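Long-range contacts in autotransporter adhesin/invasin TibA (Escherichia coli, PDB 4Q1Q), which mediates adhesion to and invasion of human intestinal epithelial cells, promotes bacterial aggregation, enhances biofilm formation and is represented here by part of its passenger region: residues Q83-G89 and Q102-G108; A110-I115 and S128-V134; V242-T248 and A261-N267. All coordinates share one frame. Numbering follows the deposited sequence.

Contact 1 (Q83-G89 and Q102-G108). With 289 (D-glycero-alpha-D-manno-heptopyranose), chain I; 289 (D-glycero-alpha-D-manno-heptopyranose), chain J; 289 (D-glycero-alpha-D-manno-heptopyranose), chain K; 289 (D-glycero-alpha-D-manno-heptopyranose), chain L.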
# COMPACT_ATOMS: atom_id res chain seq x y z
N GLN A 83 -12.00 10.70 -3.06
CA GLN A 83 -12.93 9.65 -2.61
C GLN A 83 -12.68 9.32 -1.14
O GLN A 83 -11.54 8.95 -0.81
CB GLN A 83 -12.78 8.36 -3.41
CG GLN A 83 -13.75 7.26 -2.98
CD GLN A 83 -13.56 5.98 -3.77
OE1 GLN A 83 -12.50 5.35 -3.71
NE2 GLN A 83 -14.58 5.60 -4.54
N HIS A 84 -13.68 9.53 -0.28
CA HIS A 84 -13.64 9.18 1.12
C HIS A 84 -14.45 7.91 1.31
O HIS A 84 -15.68 7.95 1.19
CB HIS A 84 -14.26 10.24 2.03
CG HIS A 84 -13.49 11.52 2.12
ND1 HIS A 84 -13.90 12.58 2.90
CD2 HIS A 84 -12.35 11.93 1.50
CE1 HIS A 84 -13.06 13.59 2.74
NE2 HIS A 84 -12.11 13.22 1.91
N VAL A 85 -13.79 6.81 1.64
CA VAL A 85 -14.50 5.57 1.98
C VAL A 85 -14.58 5.43 3.48
O VAL A 85 -13.62 5.03 4.15
CB VAL A 85 -13.80 4.31 1.45
CG1 VAL A 85 -14.61 3.06 1.76
CG2 VAL A 85 -13.59 4.45 -0.04
N SER A 86 -15.75 5.78 3.98
CA SER A 86 -15.97 5.77 5.41
C SER A 86 -16.46 4.41 5.88
O SER A 86 -16.68 3.49 5.11
CB SER A 86 -16.97 6.85 5.82
OG SER A 86 -16.54 8.12 5.37
N SER A 87 -16.61 4.35 7.20
CA SER A 87 -16.88 3.13 7.93
C SER A 87 -18.04 2.37 7.32
O SER A 87 -19.13 2.92 7.19
CB SER A 87 -17.14 3.54 9.38
OG SER A 87 -17.24 2.44 10.27
N GLY A 88 -17.81 1.13 6.91
CA GLY A 88 -18.88 0.26 6.43
C GLY A 88 -19.02 0.43 4.94
O GLY A 88 -19.64 -0.40 4.29
N GLY A 89 -18.44 1.50 4.40
CA GLY A 89 -18.39 1.74 2.96
C GLY A 89 -17.40 0.87 2.20
O GLY A 89 -16.41 0.41 2.75
N GLN A 102 -7.61 8.71 -2.93
CA GLN A 102 -8.56 7.87 -2.20
C GLN A 102 -8.12 7.75 -0.75
O GLN A 102 -6.98 7.38 -0.50
CB GLN A 102 -8.62 6.48 -2.83
CG GLN A 102 -9.50 5.51 -2.07
CD GLN A 102 -9.43 4.10 -2.63
OE1 GLN A 102 -8.39 3.44 -2.61
NE2 GLN A 102 -10.56 3.63 -3.15
N THR A 103 -9.03 8.00 0.19
CA THR A 103 -8.74 7.85 1.61
C THR A 103 -9.73 6.85 2.15
O THR A 103 -10.93 7.00 1.94
CB THR A 103 -8.90 9.17 2.38
OG1 THR A 103 -7.98 10.13 1.85
CG2 THR A 103 -8.63 8.96 3.87
N VAL A 104 -9.20 5.84 2.84
CA VAL A 104 -10.02 4.83 3.50
C VAL A 104 -9.89 4.97 5.01
O VAL A 104 -8.85 4.68 5.62
CB VAL A 104 -9.57 3.42 3.10
CG1 VAL A 104 -10.54 2.38 3.65
CG2 VAL A 104 -9.38 3.33 1.59
N PHE A 105 -11.01 5.40 5.59
CA PHE A 105 -11.07 5.75 6.99
C PHE A 105 -11.41 4.52 7.80
O PHE A 105 -11.53 3.40 7.30
CB PHE A 105 -12.13 6.83 7.21
CG PHE A 105 -11.78 8.18 6.66
CD1 PHE A 105 -11.05 9.08 7.41
CD2 PHE A 105 -12.24 8.57 5.41
CE1 PHE A 105 -10.77 10.35 6.93
CE2 PHE A 105 -11.96 9.83 4.92
CZ PHE A 105 -11.21 10.72 5.67
N SER A 106 -11.63 4.73 9.09
CA SER A 106 -11.96 3.62 9.97
C SER A 106 -13.15 2.81 9.46
O SER A 106 -14.20 3.39 9.18
CB SER A 106 -12.28 4.14 11.37
OG SER A 106 -12.17 3.12 12.35
N GLY A 107 -13.01 1.49 9.38
CA GLY A 107 -14.11 0.61 9.00
C GLY A 107 -14.38 0.56 7.50
O GLY A 107 -15.13 -0.31 7.07
N GLY A 108 -13.78 1.45 6.72
CA GLY A 108 -13.88 1.43 5.26
C GLY A 108 -12.99 0.38 4.60
O GLY A 108 -12.02 -0.13 5.18
O7 289 I . -17.29 8.75 11.07
C7 289 I . -16.55 8.93 9.86
C6 289 I . -17.47 9.60 8.85
O6 289 I . -17.93 10.84 9.40
C5 289 I . -16.74 9.69 7.50
O5 289 I . -17.75 9.17 6.63
C1 289 I . -17.33 9.15 5.26
C2 289 I . -17.11 10.56 4.73
O2 289 I . -18.31 11.33 4.81
C3 289 I . -15.95 11.14 5.53
O3 289 I . -15.80 12.49 5.11
C4 289 I . -16.22 11.06 7.03
O4 289 I . -14.96 11.35 7.64
O7 289 J . -21.63 3.78 10.88
C7 289 J . -21.90 3.00 12.05
C6 289 J . -20.56 2.47 12.56
O6 289 J . -20.77 1.80 13.80
C5 289 J . -19.92 1.55 11.52
O5 289 J . -18.91 2.27 10.82
C1 289 J . -17.69 2.57 11.50
C2 289 J . -17.05 1.35 12.18
O2 289 J . -17.04 1.52 13.60
C3 289 J . -17.83 0.11 11.76
O3 289 J . -17.24 -1.00 12.44
C4 289 J . -19.32 0.26 12.08
O4 289 J . -20.01 -0.84 11.48
O7 289 K . -15.88 3.41 17.18
C7 289 K . -16.30 4.03 15.96
C6 289 K . -15.20 4.51 15.01
O6 289 K . -14.46 5.60 15.59
C5 289 K . -14.21 3.45 14.50
O5 289 K . -12.89 4.02 14.47
C1 289 K . -12.03 3.22 13.65
C2 289 K . -11.70 1.91 14.36
O2 289 K . -10.96 2.13 15.57
C3 289 K . -13.02 1.19 14.63
O3 289 K . -12.82 0.10 15.53
C4 289 K . -14.09 2.11 15.22
O4 289 K . -15.29 1.33 15.11
O7 289 L . -14.77 -3.68 5.59
C7 289 L . -13.61 -3.61 6.42
C6 289 L . -12.54 -4.57 5.91
O6 289 L . -12.88 -5.90 6.29
C5 289 L . -12.43 -4.49 4.39
O5 289 L . -11.72 -3.30 4.03
C1 289 L . -11.71 -3.11 2.62
C2 289 L . -10.93 -4.23 1.95
O2 289 L . -9.56 -4.17 2.35
C3 289 L . -11.51 -5.59 2.33
O3 289 L . -10.63 -6.63 1.88
C4 289 L . -11.69 -5.71 3.84
O4 289 L . -12.44 -6.89 4.14

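Contact 2 (A110-I115 and S128-V134). With 289 (D-glycero-alpha-D-manno-heptopyranose), chain L; 289 (D-glycero-alpha-D-manno-heptopyranose), chain B; 289 (D-glycero-alpha-D-manno-heptopyranose), chain C.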
# COMPACT_ATOMS: atom_id res chain seq x y z
N ALA A 110 -11.35 -0.86 0.61
CA ALA A 110 -11.12 -0.64 -0.81
C ALA A 110 -10.53 -1.93 -1.33
O ALA A 110 -9.70 -2.55 -0.67
CB ALA A 110 -10.18 0.52 -1.13
N MSE A 111 -10.95 -2.29 -2.53
CA MSE A 111 -10.58 -3.58 -3.09
C MSE A 111 -10.20 -3.23 -4.50
O MSE A 111 -10.98 -2.58 -5.19
CB MSE A 111 -11.77 -4.52 -2.90
CG MSE A 111 -11.76 -5.77 -3.78
SE MSE A 111 -10.55 -7.20 -3.14
CE MSE A 111 -10.15 -8.02 -4.89
N GLY A 112 -9.00 -3.61 -4.91
CA GLY A 112 -8.60 -3.54 -6.31
C GLY A 112 -8.21 -2.17 -6.83
O GLY A 112 -8.23 -1.93 -8.03
N THR A 113 -7.84 -1.26 -5.94
CA THR A 113 -7.60 0.13 -6.34
C THR A 113 -6.40 0.20 -7.27
O THR A 113 -5.40 -0.46 -6.99
CB THR A 113 -7.33 1.03 -5.12
OG1 THR A 113 -8.42 0.87 -4.21
CG2 THR A 113 -7.14 2.49 -5.54
N ILE A 114 -6.53 0.95 -8.37
CA ILE A 114 -5.39 1.19 -9.25
C ILE A 114 -4.87 2.61 -9.02
O ILE A 114 -5.58 3.57 -9.31
CB ILE A 114 -5.73 1.05 -10.75
CG1 ILE A 114 -5.89 -0.42 -11.16
CG2 ILE A 114 -4.61 1.59 -11.63
CD1 ILE A 114 -7.21 -1.04 -10.76
N ILE A 115 -3.65 2.75 -8.53
CA ILE A 115 -3.10 4.09 -8.27
C ILE A 115 -2.13 4.47 -9.39
O ILE A 115 -1.11 3.81 -9.57
CB ILE A 115 -2.39 4.22 -6.91
CG1 ILE A 115 -3.22 3.51 -5.84
CG2 ILE A 115 -2.18 5.69 -6.54
CD1 ILE A 115 -2.45 3.26 -4.56
N SER A 128 -8.99 -0.58 5.55
CA SER A 128 -8.33 -1.71 4.92
C SER A 128 -8.33 -1.51 3.42
O SER A 128 -9.31 -1.05 2.82
CB SER A 128 -9.02 -3.04 5.25
OG SER A 128 -9.74 -2.92 6.47
N ALA A 129 -7.25 -1.93 2.80
CA ALA A 129 -7.24 -2.01 1.34
C ALA A 129 -6.62 -3.32 0.92
O ALA A 129 -5.61 -3.76 1.47
CB ALA A 129 -6.49 -0.85 0.72
N THR A 130 -7.22 -3.93 -0.10
CA THR A 130 -6.77 -5.22 -0.56
C THR A 130 -6.56 -4.98 -2.03
O THR A 130 -7.40 -4.37 -2.67
CB THR A 130 -7.80 -6.33 -0.24
OG1 THR A 130 -8.00 -6.43 1.18
CG2 THR A 130 -7.34 -7.69 -0.76
N SER A 131 -5.43 -5.48 -2.53
CA SER A 131 -5.17 -5.58 -3.96
C SER A 131 -4.99 -4.23 -4.63
O SER A 131 -5.11 -4.13 -5.85
CB SER A 131 -6.26 -6.39 -4.67
OG SER A 131 -6.18 -7.74 -4.25
N ALA A 132 -4.60 -3.23 -3.85
CA ALA A 132 -4.09 -2.00 -4.43
C ALA A 132 -2.99 -2.34 -5.44
O ALA A 132 -2.16 -3.22 -5.20
CB ALA A 132 -3.56 -1.08 -3.34
N SER A 133 -2.99 -1.64 -6.56
CA SER A 133 -1.89 -1.66 -7.51
C SER A 133 -1.15 -0.33 -7.47
O SER A 133 -1.73 0.67 -7.88
CB SER A 133 -2.46 -1.91 -8.91
OG SER A 133 -1.56 -2.68 -9.69
N VAL A 134 0.11 -0.31 -7.04
CA VAL A 134 0.85 0.95 -6.92
C VAL A 134 1.86 1.05 -8.07
O VAL A 134 2.96 0.50 -7.99
CB VAL A 134 1.65 1.09 -5.61
CG1 VAL A 134 2.20 2.51 -5.45
CG2 VAL A 134 0.80 0.71 -4.41
O7 289 L . -14.77 -3.68 5.59
C7 289 L . -13.61 -3.61 6.42
C6 289 L . -12.54 -4.57 5.91
O6 289 L . -12.88 -5.90 6.29
C5 289 L . -12.43 -4.49 4.39
O5 289 L . -11.72 -3.30 4.03
C1 289 L . -11.71 -3.11 2.62
C2 289 L . -10.93 -4.23 1.95
O2 289 L . -9.56 -4.17 2.35
C3 289 L . -11.51 -5.59 2.33
O3 289 L . -10.63 -6.63 1.88
C4 289 L . -11.69 -5.71 3.84
O4 289 L . -12.44 -6.89 4.14
O7 289 B . -4.84 -7.57 -8.94
C7 289 B . -6.24 -7.62 -8.61
C6 289 B . -6.67 -8.93 -7.97
O6 289 B . -6.29 -9.96 -8.88
C5 289 B . -6.09 -9.17 -6.57
O5 289 B . -7.21 -8.94 -5.71
C1 289 B . -6.84 -8.87 -4.33
C2 289 B . -6.49 -10.27 -3.89
O2 289 B . -7.58 -11.17 -4.13
C3 289 B . -5.26 -10.65 -4.70
O3 289 B . -4.87 -11.98 -4.33
C4 289 B . -5.55 -10.54 -6.19
O4 289 B . -4.31 -10.84 -6.85
O7 289 C . -19.40 -3.85 2.23
C7 289 C . -18.30 -3.64 3.12
C6 289 C . -17.18 -4.74 2.93
O6 289 C . -17.82 -6.01 3.23
C5 289 C . -16.78 -4.75 1.46
O5 289 C . -16.04 -3.50 1.24
C1 289 C . -15.81 -3.33 -0.25
C2 289 C . -15.39 -4.54 -1.05
O2 289 C . -14.08 -4.18 -1.72
C3 289 C . -14.94 -5.35 0.14
O3 289 C . -13.68 -4.92 0.96
C4 289 C . -15.78 -5.87 1.21
O4 289 C . -16.47 -7.03 0.75

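Contact 3 (V242-T248 and A261-N267)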
# COMPACT_ATOMS: atom_id res chain seq x y z
N VAL A 242 18.66 -8.54 12.40
CA VAL A 242 17.85 -9.57 11.76
C VAL A 242 17.99 -10.88 12.52
O VAL A 242 19.00 -11.13 13.17
CB VAL A 242 18.17 -9.74 10.26
CG1 VAL A 242 18.08 -8.39 9.57
CG2 VAL A 242 19.55 -10.31 10.01
N THR A 243 16.93 -11.68 12.44
CA THR A 243 16.94 -12.99 13.09
C THR A 243 16.21 -14.03 12.23
O THR A 243 15.31 -13.73 11.44
CB THR A 243 16.41 -12.92 14.53
OG1 THR A 243 16.73 -14.16 15.16
CG2 THR A 243 14.92 -12.68 14.54
N GLU A 244 16.70 -15.25 12.32
CA GLU A 244 16.09 -16.37 11.60
C GLU A 244 16.10 -16.00 10.13
O GLU A 244 15.06 -15.88 9.49
CB GLU A 244 14.66 -16.66 12.07
CG GLU A 244 14.51 -17.03 13.53
CD GLU A 244 13.05 -17.17 13.95
OE1 GLU A 244 12.71 -16.81 15.10
OE2 GLU A 244 12.23 -17.60 13.10
N THR A 245 17.30 -15.80 9.60
CA THR A 245 17.49 -15.65 8.18
C THR A 245 18.04 -16.99 7.68
O THR A 245 19.01 -17.54 8.22
CB THR A 245 18.49 -14.53 7.86
OG1 THR A 245 17.98 -13.30 8.38
CG2 THR A 245 18.69 -14.37 6.38
N THR A 246 17.49 -17.45 6.58
CA THR A 246 18.09 -18.57 5.88
C THR A 246 18.65 -18.05 4.55
O THR A 246 17.99 -17.31 3.82
CB THR A 246 17.10 -19.75 5.74
OG1 THR A 246 17.83 -20.95 5.46
CG2 THR A 246 16.12 -19.51 4.62
N ILE A 247 19.90 -18.41 4.29
CA ILE A 247 20.56 -17.99 3.06
C ILE A 247 20.79 -19.25 2.24
O ILE A 247 21.61 -20.11 2.59
CB ILE A 247 21.92 -17.28 3.28
CG1 ILE A 247 21.80 -16.21 4.36
CG2 ILE A 247 22.42 -16.66 1.98
CD1 ILE A 247 22.25 -16.66 5.73
N THR A 248 20.07 -19.29 1.12
CA THR A 248 20.10 -20.40 0.20
C THR A 248 21.29 -20.19 -0.72
O THR A 248 21.75 -19.08 -0.97
CB THR A 248 18.82 -20.49 -0.64
OG1 THR A 248 18.78 -19.43 -1.60
CG2 THR A 248 17.57 -20.48 0.26
N ALA A 261 23.01 -9.92 13.18
CA ALA A 261 22.20 -11.02 12.69
C ALA A 261 22.30 -12.15 13.70
O ALA A 261 23.35 -12.35 14.32
CB ALA A 261 22.68 -11.49 11.33
N SER A 262 21.20 -12.87 13.90
CA SER A 262 21.26 -14.03 14.76
C SER A 262 20.33 -15.09 14.19
O SER A 262 19.56 -14.84 13.27
CB SER A 262 20.92 -13.64 16.20
OG SER A 262 19.62 -13.08 16.25
N LYS A 263 20.50 -16.31 14.69
CA LYS A 263 19.78 -17.46 14.18
C LYS A 263 19.87 -17.51 12.67
O LYS A 263 18.88 -17.66 11.98
CB LYS A 263 18.32 -17.46 14.64
CG LYS A 263 18.21 -17.51 16.15
CD LYS A 263 16.87 -18.11 16.57
CE LYS A 263 16.79 -18.27 18.08
NZ LYS A 263 16.85 -16.94 18.74
N VAL A 264 21.10 -17.45 12.18
CA VAL A 264 21.35 -17.53 10.76
C VAL A 264 21.49 -18.97 10.30
O VAL A 264 22.27 -19.72 10.86
CB VAL A 264 22.61 -16.74 10.34
CG1 VAL A 264 22.90 -16.99 8.87
CG2 VAL A 264 22.40 -15.25 10.58
N ILE A 265 20.80 -19.30 9.22
CA ILE A 265 20.89 -20.63 8.62
C ILE A 265 21.59 -20.40 7.29
O ILE A 265 21.02 -19.89 6.33
CB ILE A 265 19.52 -21.32 8.40
CG1 ILE A 265 18.75 -21.42 9.72
CG2 ILE A 265 19.72 -22.72 7.83
CD1 ILE A 265 17.26 -21.66 9.56
N GLN A 266 22.84 -20.84 7.26
CA GLN A 266 23.65 -20.64 6.07
C GLN A 266 23.77 -21.94 5.31
O GLN A 266 24.57 -22.78 5.69
CB GLN A 266 25.05 -20.18 6.47
CG GLN A 266 25.92 -19.97 5.24
CD GLN A 266 27.14 -19.13 5.53
OE1 GLN A 266 27.66 -19.13 6.65
NE2 GLN A 266 27.63 -18.46 4.49
N ASN A 267 22.98 -22.11 4.25
CA ASN A 267 23.17 -23.25 3.37
C ASN A 267 24.48 -23.16 2.58
O ASN A 267 25.08 -22.10 2.41
CB ASN A 267 22.06 -23.35 2.32
CG ASN A 267 20.68 -23.58 2.90
OD1 ASN A 267 20.49 -23.93 4.07
ND2 ASN A 267 19.69 -23.32 2.07

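Contact 1 (Q83-G89 and Q102-G108)
Two successive coils of a parallel beta-helix lie in register here, 19 residues apart, with strands 83-85 and 102-104 at 13° and 4.9 Å between axes. Val85 has the largest area buried by the contact. Its backbone is used fully: Val85 N donates to Thr103 O (2.9 Å), and Val85 O accepts from Phe105 N (3.0 Å). Its side chain meets that of Val104, CB to CG1 4.4 Å. Phe105 comes next. Its CB points toward 83-89, and its ring edge meets the face of His84 in a T-shaped pair, centroids 5.2 Å apart. Gln83 and Gln102 lie side by side on the same sheet face as the valines. Gln102 NE2 donates to Gln83 OE1 at 2.7 Å, and Thr103 N to Gln83 O at 2.9 Å. Both strands are followed by type II turns, Ser86-Gly89 and Phe105-Gly108, linked by Gly88 N to Gly107 O (3.0 Å). A CB on Gly107 would clash with Ser87 OG. The turns carry the sugars: Ser86, Ser87 and Ser106 are each O-linked to a heptose. The heptose on Ser86 also hydrogen-bonds through O3 to His84 ND1 (2.9 Å). Gln64 and Gln121 extend the glutamine row to either side, and His65 stacks edge-to-face on His84. Behind the sheet, Gln83, Val85 and Gln102 all touch Ala91 of strand 90-92, across the interior of the beta-helix.

Contact 2 (A110-I115 and S128-V134)
The backbone is paired in two short runs, with a corner between them. Before the corner, Ala110 N donates to Ser128 O (3.0 Å), Thr130 N to Ala110 O (2.9 Å) and Gly112 N to Thr130 O (2.9 Å). After it, Ser133 N donates to Thr113 O (2.7 Å) and Ile115 N to Ser133 O (2.9 Å). Gly112 and Ser131 both have positive phi, so the two coils bend at matching positions. The hydroxyl of Thr130 is satisfied by sugar: its OG1 hydrogen-bonds to O3 of the chain L heptose at 2.7 Å. Ser131 OG is itself covalently bonded to C1 of the chain B heptose. Thr113 OG1 has its partner in Gln102 OE1. Apolar pairs add to this: Ala110 CB on Ala129 CB (4.3 Å) and Ile115 CD1 on Val134 CG2 (4.1 Å). Met111, modelled as selenomethionine, lays SE 4.0 Å from Thr130 CG2. The chemistry implies two environments. Ala110, Ala129, Ile115 and Val134 line the interior, while on the outside Thr130 bonds one heptose and Ser131, at the corner, carries another.

Contact 3 (V242-T248 and A261-N267)
Val242 opens the pairing with its carbonyl: Ser262 N donates to Val242 O at 2.9 Å. Its CG2 packs on Ala261 CB at 3.6 Å. Thr243 turns its side chain to the other face, beside that of Ser262, and its CA gives a CA-H...O contact to Ser262 O (3.2 Å). Glu244 sits at the corner. It has left-handed backbone angles, as does its partner Lys263, so both coils bend at the same step. Glu244 N donates to Ser262 O (3.0 Å), and its CG lies 4.0 Å from Lys263 CB. The charged ends stay apart, Glu244 OE1 to Lys263 NZ being 5.5 Å. The bond from Thr245 N to Lys263 O is weak, at 3.4 Å. Pairing then tightens, with Ile265 N to Thr245 O at 2.7 Å. Thr246 OG1 makes a weak bond to Ile265 O (3.5 Å) and lies 3.4 Å from Ile265 CB. Ile247 N also donates to Ile265 O (2.8 Å), while Ile247 O accepts from Asn267 N (2.9 Å). Its CD1 meets Val264 CG1 at 3.2 Å, the tightest apolar contact here. Thr248 closes the run, its CA 3.5 Å from Asn267 ND2. These are neighbouring coils near the C-terminal end of the modelled beta-helix. Strands 222-224 and 226-228 continue the sheet beside 242-248. Leu253 of strand 252-255 packs from across the interior on Ile247, Ala261 and Val264, and Val280 reaches Ala261 and Val264.

In the fold
The contacts come in series along the chain, and each pairs residues 19 apart, one coil of the beta-helix. Contact 1 belongs to the parallel sheet containing strands 82-85 and 101-104. Contacts 2 and 3 lie in the other, bent parallel sheet. Centres of contacts 1 and 2 are 13 Å apart, and they touch: Gln102 OE1 probably hydrogen-bonds to Thr113 OG1, as does Gly108 O to Ser128 N. One heptose borders both. Contact 3 is about 33 Å from contact 2 and 40 Å from contact 1, centre to centre, and touches neither. Repeated stacking of this kind builds an elongated rod, consistent with the probable stalk role of this family.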